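Local coordinates for coenzyme F420-dependent N(5),N(10)-methenyltetrahydromethanopterin reductase-related protein (Desulfurobacterium thermolithotrophum DSM 11699, PDB 6HUZ) that uses tetrahydrofolate derivatives as substrates, being HmdII, a bacterial paralog of [Fe]-hydrogenase that holds the iron-guanylylpyridinol cofactor and methenyl-tetrahydrofolate, at the interface of chains A and B. Residues are numbered along the deposited sequence; one frame, centred on the assembly and turned at random. Chains: chain A/B, Coenzyme F420-dependent N(5),N(10)-methenyltetrahydromethanopterin reductase-related protein.

Contact 1: the interface of chains A and B. Residues chain A 259, 294, 297-298, 301; chain B 218, 221-222, 225.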
ATOM      1  N   ILE A 259       2.407   2.273  13.355  1.00 29.37           N
ATOM      2  CA  ILE A 259       3.302   1.455  14.169  1.00 28.69           C
ATOM      3  C   ILE A 259       2.560   0.847  15.381  1.00 36.37           C
ATOM      4  O   ILE A 259       2.688  -0.347  15.622  1.00 33.98           O
ATOM      5  CB  ILE A 259       4.537   2.276  14.611  1.00 31.26           C
ATOM      6  CG1 ILE A 259       5.441   2.627  13.392  1.00 29.69           C
ATOM      7  CG2 ILE A 259       5.329   1.528  15.686  1.00 31.25           C
ATOM      8  CD1 ILE A 259       6.376   3.867  13.625  1.00 37.88           C
ATOM      9  N   ILE A 294      14.396  -2.334  14.429  1.00 41.19           N
ATOM     10  CA  ILE A 294      13.634  -1.168  14.007  1.00 43.59           C
ATOM     11  C   ILE A 294      13.496  -0.091  15.074  1.00 53.43           C
ATOM     12  O   ILE A 294      13.577   1.086  14.737  1.00 54.75           O
ATOM     13  CB  ILE A 294      12.273  -1.581  13.408  1.00 46.07           C
ATOM     14  CG1 ILE A 294      11.693  -0.440  12.575  1.00 47.08           C
ATOM     15  CG2 ILE A 294      11.297  -2.036  14.488  1.00 49.53           C
ATOM     16  CD1 ILE A 294      10.780  -0.886  11.572  1.00 63.06           C
ATOM     17  N   THR A 297      16.447   2.493  15.351  1.00 55.07           N
ATOM     18  CA  THR A 297      16.528   3.382  14.190  1.00 51.20           C
ATOM     19  C   THR A 297      15.517   4.543  14.213  1.00 46.69           C
ATOM     20  O   THR A 297      15.828   5.627  13.703  1.00 44.21           O
ATOM     21  CB  THR A 297      16.380   2.542  12.886  1.00 57.79           C
ATOM     22  OG1 THR A 297      15.021   2.110  12.704  1.00 53.76           O
ATOM     23  CG2 THR A 297      17.313   1.321  12.846  1.00 54.11           C
ATOM     24  N   ILE A 298      14.312   4.322  14.795  1.00 38.89           N
ATOM     25  CA  ILE A 298      13.256   5.346  14.860  1.00 37.34           C
ATOM     26  C   ILE A 298      12.696   5.557  16.271  1.00 45.90           C
ATOM     27  O   ILE A 298      11.484   5.513  16.466  1.00 45.52           O
ATOM     28  CB  ILE A 298      12.136   4.996  13.836  1.00 37.20           C
ATOM     29  CG1 ILE A 298      11.593   3.542  14.044  1.00 35.45           C
ATOM     30  CG2 ILE A 298      12.669   5.190  12.417  1.00 36.35           C
ATOM     31  CD1 ILE A 298      10.158   3.351  13.682  1.00 33.26           C
ATOM     32  N   LEU A 301       9.665   7.863  16.700  1.00 35.11           N
ATOM     33  CA  LEU A 301       8.365   7.339  16.282  1.00 34.26           C
ATOM     34  C   LEU A 301       7.826   6.335  17.270  1.00 39.72           C
ATOM     35  O   LEU A 301       6.614   6.305  17.516  1.00 36.97           O
ATOM     36  CB  LEU A 301       8.463   6.693  14.904  1.00 33.24           C
ATOM     37  CG  LEU A 301       8.672   7.646  13.722  1.00 37.13           C
ATOM     38  CD1 LEU A 301       8.612   6.870  12.384  1.00 37.23           C
ATOM     39  CD2 LEU A 301       7.622   8.753  13.698  1.00 35.49           C
TER
ATOM     40  N   ILE B 218       9.344   2.803   6.449  1.00 24.45           N
ATOM     41  CA  ILE B 218      10.209   3.315   7.513  1.00 24.03           C
ATOM     42  C   ILE B 218      11.560   3.663   6.883  1.00 28.02           C
ATOM     43  O   ILE B 218      12.157   4.668   7.247  1.00 28.24           O
ATOM     44  CB  ILE B 218      10.350   2.302   8.658  1.00 26.90           C
ATOM     45  CG1 ILE B 218       8.963   1.994   9.278  1.00 27.46           C
ATOM     46  CG2 ILE B 218      11.323   2.829   9.720  1.00 32.85           C
ATOM     47  CD1 ILE B 218       8.173   3.223   9.732  1.00 36.84           C
ATOM     48  N   TYR B 221      11.101   6.945   5.334  1.00 25.89           N
ATOM     49  CA  TYR B 221      10.976   7.978   6.357  1.00 25.90           C
ATOM     50  C   TYR B 221      12.385   8.365   6.857  1.00 30.48           C
ATOM     51  O   TYR B 221      12.677   9.555   7.025  1.00 28.87           O
ATOM     52  CB  TYR B 221      10.121   7.435   7.533  1.00 26.58           C
ATOM     53  CG  TYR B 221      10.304   8.208   8.811  1.00 29.18           C
ATOM     54  CD1 TYR B 221       9.544   9.333   9.078  1.00 31.31           C
ATOM     55  CD2 TYR B 221      11.241   7.815   9.756  1.00 30.87           C
ATOM     56  CE1 TYR B 221       9.712  10.058  10.248  1.00 33.37           C
ATOM     57  CE2 TYR B 221      11.424   8.537  10.928  1.00 32.19           C
ATOM     58  CZ  TYR B 221      10.662   9.665  11.166  1.00 36.54           C
ATOM     59  OH  TYR B 221      10.809  10.389  12.320  1.00 39.14           O
ATOM     60  N   LYS B 222      13.264   7.367   7.111  1.00 30.09           N
ATOM     61  CA  LYS B 222      14.635   7.688   7.596  1.00 29.61           C
ATOM     62  C   LYS B 222      15.436   8.488   6.545  1.00 30.18           C
ATOM     63  O   LYS B 222      16.143   9.428   6.904  1.00 31.97           O
ATOM     64  CB  LYS B 222      15.379   6.404   7.990  1.00 30.17           C
ATOM     65  CG  LYS B 222      14.957   5.866   9.360  1.00 44.28           C
ATOM     66  CD  LYS B 222      14.996   4.353   9.422  1.00 49.01           C
ATOM     67  CE  LYS B 222      16.366   3.774   9.192  1.00 46.59           C
ATOM     68  NZ  LYS B 222      16.292   2.508   8.426  1.00 51.60           N
ATOM     69  N   ARG B 225      13.924  12.101   6.607  1.00 36.59           N
ATOM     70  CA  ARG B 225      14.285  12.797   7.844  1.00 37.61           C
ATOM     71  C   ARG B 225      15.757  13.191   7.873  1.00 40.05           C
ATOM     72  O   ARG B 225      16.088  14.335   8.210  1.00 43.35           O
ATOM     73  CB  ARG B 225      13.977  11.858   9.056  1.00 38.75           C
ATOM     74  CG  ARG B 225      14.494  12.291  10.455  1.00 45.27           C
ATOM     75  CD  ARG B 225      14.494  11.127  11.485  1.00 50.45           C
ATOM     76  NE  ARG B 225      15.562  10.148  11.233  1.00 37.29           N
ATOM     77  CZ  ARG B 225      15.670   8.949  11.804  1.00 48.21           C
ATOM     78  NH1 ARG B 225      14.772   8.546  12.692  1.00 41.67           N
ATOM     79  NH2 ARG B 225      16.678   8.140  11.486  1.00 37.43           N
TER
HETATM   80  O   HOH W   1      14.856   0.718  10.183  1.00 42.47           O

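Contact 2: the interface of chains A and B. Residues chain A 166, 197-198, 201-202; chain B 245, 249, 262, 316.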
ATOM      1  N   LEU A 166      -6.708   6.739 -17.623  1.00 31.39           N
ATOM      2  CA  LEU A 166      -7.414   6.593 -16.345  1.00 30.94           C
ATOM      3  C   LEU A 166      -8.233   7.837 -15.978  1.00 37.40           C
ATOM      4  O   LEU A 166      -8.905   7.799 -14.954  1.00 37.75           O
ATOM      5  CB  LEU A 166      -6.483   6.204 -15.185  1.00 26.15           C
ATOM      6  CG  LEU A 166      -5.618   4.988 -15.440  1.00 29.06           C
ATOM      7  CD1 LEU A 166      -4.869   4.592 -14.196  1.00 28.61           C
ATOM      8  CD2 LEU A 166      -6.442   3.833 -15.920  1.00 31.93           C
ATOM      9  N   GLU A 197      -2.331  10.469 -12.967  1.00 29.97           N
ATOM     10  CA  GLU A 197      -2.336  10.253 -11.527  1.00 28.64           C
ATOM     11  C   GLU A 197      -1.118   9.475 -11.002  1.00 30.81           C
ATOM     12  O   GLU A 197      -0.781   9.595  -9.827  1.00 29.88           O
ATOM     13  CB  GLU A 197      -3.626   9.548 -11.124  1.00 28.31           C
ATOM     14  CG  GLU A 197      -3.953   9.639  -9.652  1.00 34.45           C
ATOM     15  CD  GLU A 197      -5.222   8.899  -9.283  1.00 38.65           C
ATOM     16  OE1 GLU A 197      -5.638   7.996 -10.051  1.00 30.43           O
ATOM     17  OE2 GLU A 197      -5.802   9.223  -8.221  1.00 31.34           O
ATOM     18  N   LEU A 198      -0.461   8.713 -11.864  1.00 28.35           N
ATOM     19  CA  LEU A 198       0.688   7.890 -11.473  1.00 27.41           C
ATOM     20  C   LEU A 198       2.023   8.578 -11.574  1.00 28.45           C
ATOM     21  O   LEU A 198       3.007   8.031 -11.060  1.00 25.57           O
ATOM     22  CB  LEU A 198       0.693   6.600 -12.325  1.00 26.79           C
ATOM     23  CG  LEU A 198      -0.615   5.767 -12.261  1.00 31.78           C
ATOM     24  CD1 LEU A 198      -0.450   4.402 -12.930  1.00 28.37           C
ATOM     25  CD2 LEU A 198      -1.082   5.560 -10.852  1.00 28.22           C
ATOM     26  N   PRO A 201       3.362   9.254  -7.708  1.00 27.26           N
ATOM     27  CA  PRO A 201       3.880   8.098  -6.948  1.00 25.70           C
ATOM     28  C   PRO A 201       5.075   7.412  -7.617  1.00 29.35           C
ATOM     29  O   PRO A 201       5.882   6.772  -6.946  1.00 26.05           O
ATOM     30  CB  PRO A 201       2.659   7.168  -6.824  1.00 25.83           C
ATOM     31  CG  PRO A 201       1.759   7.537  -7.937  1.00 29.42           C
ATOM     32  CD  PRO A 201       1.964   9.045  -8.124  1.00 24.74           C
ATOM     33  N   VAL A 202       5.206   7.547  -8.933  1.00 26.70           N
ATOM     34  CA  VAL A 202       6.348   6.939  -9.640  1.00 26.53           C
ATOM     35  C   VAL A 202       7.567   7.876  -9.667  1.00 31.00           C
ATOM     36  O   VAL A 202       8.685   7.401  -9.473  1.00 32.24           O
ATOM     37  CB  VAL A 202       5.953   6.474 -11.071  1.00 28.17           C
ATOM     38  CG1 VAL A 202       7.187   6.030 -11.873  1.00 29.95           C
ATOM     39  CG2 VAL A 202       4.915   5.326 -11.010  1.00 26.68           C
TER
ATOM     40  N   VAL B 245      -2.190   3.913  -4.163  1.00 21.34           N
ATOM     41  CA  VAL B 245      -2.148   3.721  -5.612  1.00 21.29           C
ATOM     42  C   VAL B 245      -1.917   2.256  -5.998  1.00 25.42           C
ATOM     43  O   VAL B 245      -2.640   1.727  -6.849  1.00 23.86           O
ATOM     44  CB  VAL B 245      -1.118   4.666  -6.269  1.00 26.27           C
ATOM     45  CG1 VAL B 245      -0.782   4.231  -7.691  1.00 25.28           C
ATOM     46  CG2 VAL B 245      -1.638   6.096  -6.254  1.00 28.55           C
ATOM     47  N   LEU B 249      -4.731  -0.168  -7.878  1.00 26.98           N
ATOM     48  CA  LEU B 249      -4.404  -0.769  -9.175  1.00 26.46           C
ATOM     49  C   LEU B 249      -4.595  -2.283  -9.165  1.00 22.97           C
ATOM     50  O   LEU B 249      -5.176  -2.831 -10.120  1.00 24.02           O
ATOM     51  CB  LEU B 249      -2.982  -0.381  -9.603  1.00 23.71           C
ATOM     52  CG  LEU B 249      -2.835   1.055 -10.078  1.00 24.94           C
ATOM     53  CD1 LEU B 249      -1.343   1.464 -10.133  1.00 25.93           C
ATOM     54  CD2 LEU B 249      -3.535   1.280 -11.414  1.00 24.59           C
ATOM     55  N   LEU B 262       2.009   1.195 -13.893  1.00 28.18           N
ATOM     56  CA  LEU B 262       3.093   1.909 -13.193  1.00 29.03           C
ATOM     57  C   LEU B 262       4.353   2.079 -14.061  1.00 35.44           C
ATOM     58  O   LEU B 262       5.062   3.097 -13.944  1.00 34.40           O
ATOM     59  CB  LEU B 262       3.477   1.197 -11.882  1.00 29.05           C
ATOM     60  CG  LEU B 262       2.523   1.357 -10.720  1.00 31.11           C
ATOM     61  CD1 LEU B 262       2.996   0.535  -9.522  1.00 28.35           C
ATOM     62  CD2 LEU B 262       2.410   2.825 -10.315  1.00 33.00           C
ATOM     63  N   THR B 316      -7.054   6.201  -8.524  1.00 26.80           N
ATOM     64  CA  THR B 316      -6.205   5.286  -7.752  1.00 29.54           C
ATOM     65  C   THR B 316      -5.693   5.810  -6.421  1.00 28.88           C
ATOM     66  O   THR B 316      -5.447   5.011  -5.539  1.00 27.75           O
ATOM     67  CB  THR B 316      -5.019   4.830  -8.610  1.00 29.36           C
ATOM     68  OG1 THR B 316      -4.211   5.954  -8.900  1.00 37.04           O
ATOM     69  CG2 THR B 316      -5.454   4.174  -9.908  1.00 31.60           C
TER

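Contact 1: the interface of chains A and B
The backbone carbonyl oxygen A:Thr297 O is held by the guanidinium of B:Arg225, linking the two copies of this [Fe]-hydrogenase (Hmd) paralog; Hmd enzymes form dimers through their helical C-terminal parts, and this patch probably serves the same assembly. B:Arg225 NH1 donates to A:Thr297 O at 3.3 Å with 158° at the hydrogen, in the carbonyl plane and at the edge of the guanidinium, while NH2 adds a weak bond to that oxygen. A:Thr297 closes the short helix 294-297, so the arginine may also offset the negative end of that turn. On the side-chain side, A:Thr297 OG1 sits between the backbone N and the carbonyl carbon (chi1 73°), a position from which it donates a hydrogen bond to A:Ile294 O at 2.7 Å. The same hydroxyl reaches water 1 at 2.9 Å, and that water also meets B:Lys222 NZ. The lysine chain is bent along its length and crosses the threonine obliquely, its CE lying 3.9 Å from A:Thr297 CB. Beside these polar links lies an apolar seam. A:Leu301 comes at B:Tyr221 from the opposite direction and sets its CD1 methyl over one ring face, offset toward the rim and 3.6 Å from B:Tyr221 CE2, a CH-pi contact. With CG opposite the backbone nitrogen (chi1 161°), the tyrosine leans its ring toward helix 299-306 of chain A. Were the tyrosine cut back to an alanine, the A:Leu301 methyl would probably lose its aromatic face and a gap would open beside A:Ile298. The branch methyl of A:Ile298 gathers the rest of the seam: CG2 lies 3.8 Å from B:Ile218 CG2 and also touches B:Tyr221 CE2 and B:Lys222 CG. A:Ile294 CD1 approaches B:Ile218 CG1 at 4.1 Å, the two side chains crossing at about a right angle.

Contact 2: the interface of chains A and B
Helix 196-203 of chain A, which follows strand 190-195 in this [Fe]-hydrogenase (Hmd) paralog, packs against the long helix 232-262 of chain B in what is probably the dimer interface typical of the family. Near the start of the short helix, A:Glu197 takes two bonds on one carboxylate oxygen: B:Thr316 N and B:Thr316 OG1 each donate to A:Glu197 OE1 at 2.7 Å. They arrive from the same face but at different heights, the amide on the syn side and 26° out of the carboxylate plane, the hydroxyl from above it, 84° out. This double grip ties the loop residue B:Thr316 to the helix and probably limits rotation of the carboxylate. The side chain swings CG away from its own amide nitrogen (chi1 -162°) and runs extended beyond it, which carries the carboxylate across to the threonine, the two side chains sliding past each other in opposite directions. One residue on, A:Leu198 divides its methyls. CD2 presses on B:Val245 CG1 at 3.4 Å, tighter than usual carbon packing, and also lies 3.7 Å from B:Thr316 OG1, lining the polar pair with hydrocarbon. The other methyl, A:Leu198 CD1, meets B:Leu249 CD1 tip to tip at 4.2 Å. A turn later, A:Pro201 CG lies 4.1 Å from B:Val245 CG2, the two side chains crossing at about a right angle, so B:Val245 meets both residues of the short helix on one side. Its neighbour A:Val202 brings CG2 to within 3.6 Å of B:Leu262 CD2 in a slanting approach, extending the apolar contact to the last residue of the chain B helix.

The C-alpha centres of contact 1 and contact 2 lie about 25 Å apart on one two-fold interface, and each has a twin with the chains exchanged. Helix 232-262 contributes to both: chain A brings A:Ile259 to the margin of contact 1, chain B brings B:Val245, B:Leu249 and B:Leu262 to contact 2. Within each chain helix 196-203 leads into helix 207-228, so the chain A helix of contact 2 continues into the helix that serves the twin of contact 1. Gly203, Asp204, Met205 and Ile207 at this junction line the methenyl-tetrahydrofolate pocket, so dimer packing is likely to help position that stretch.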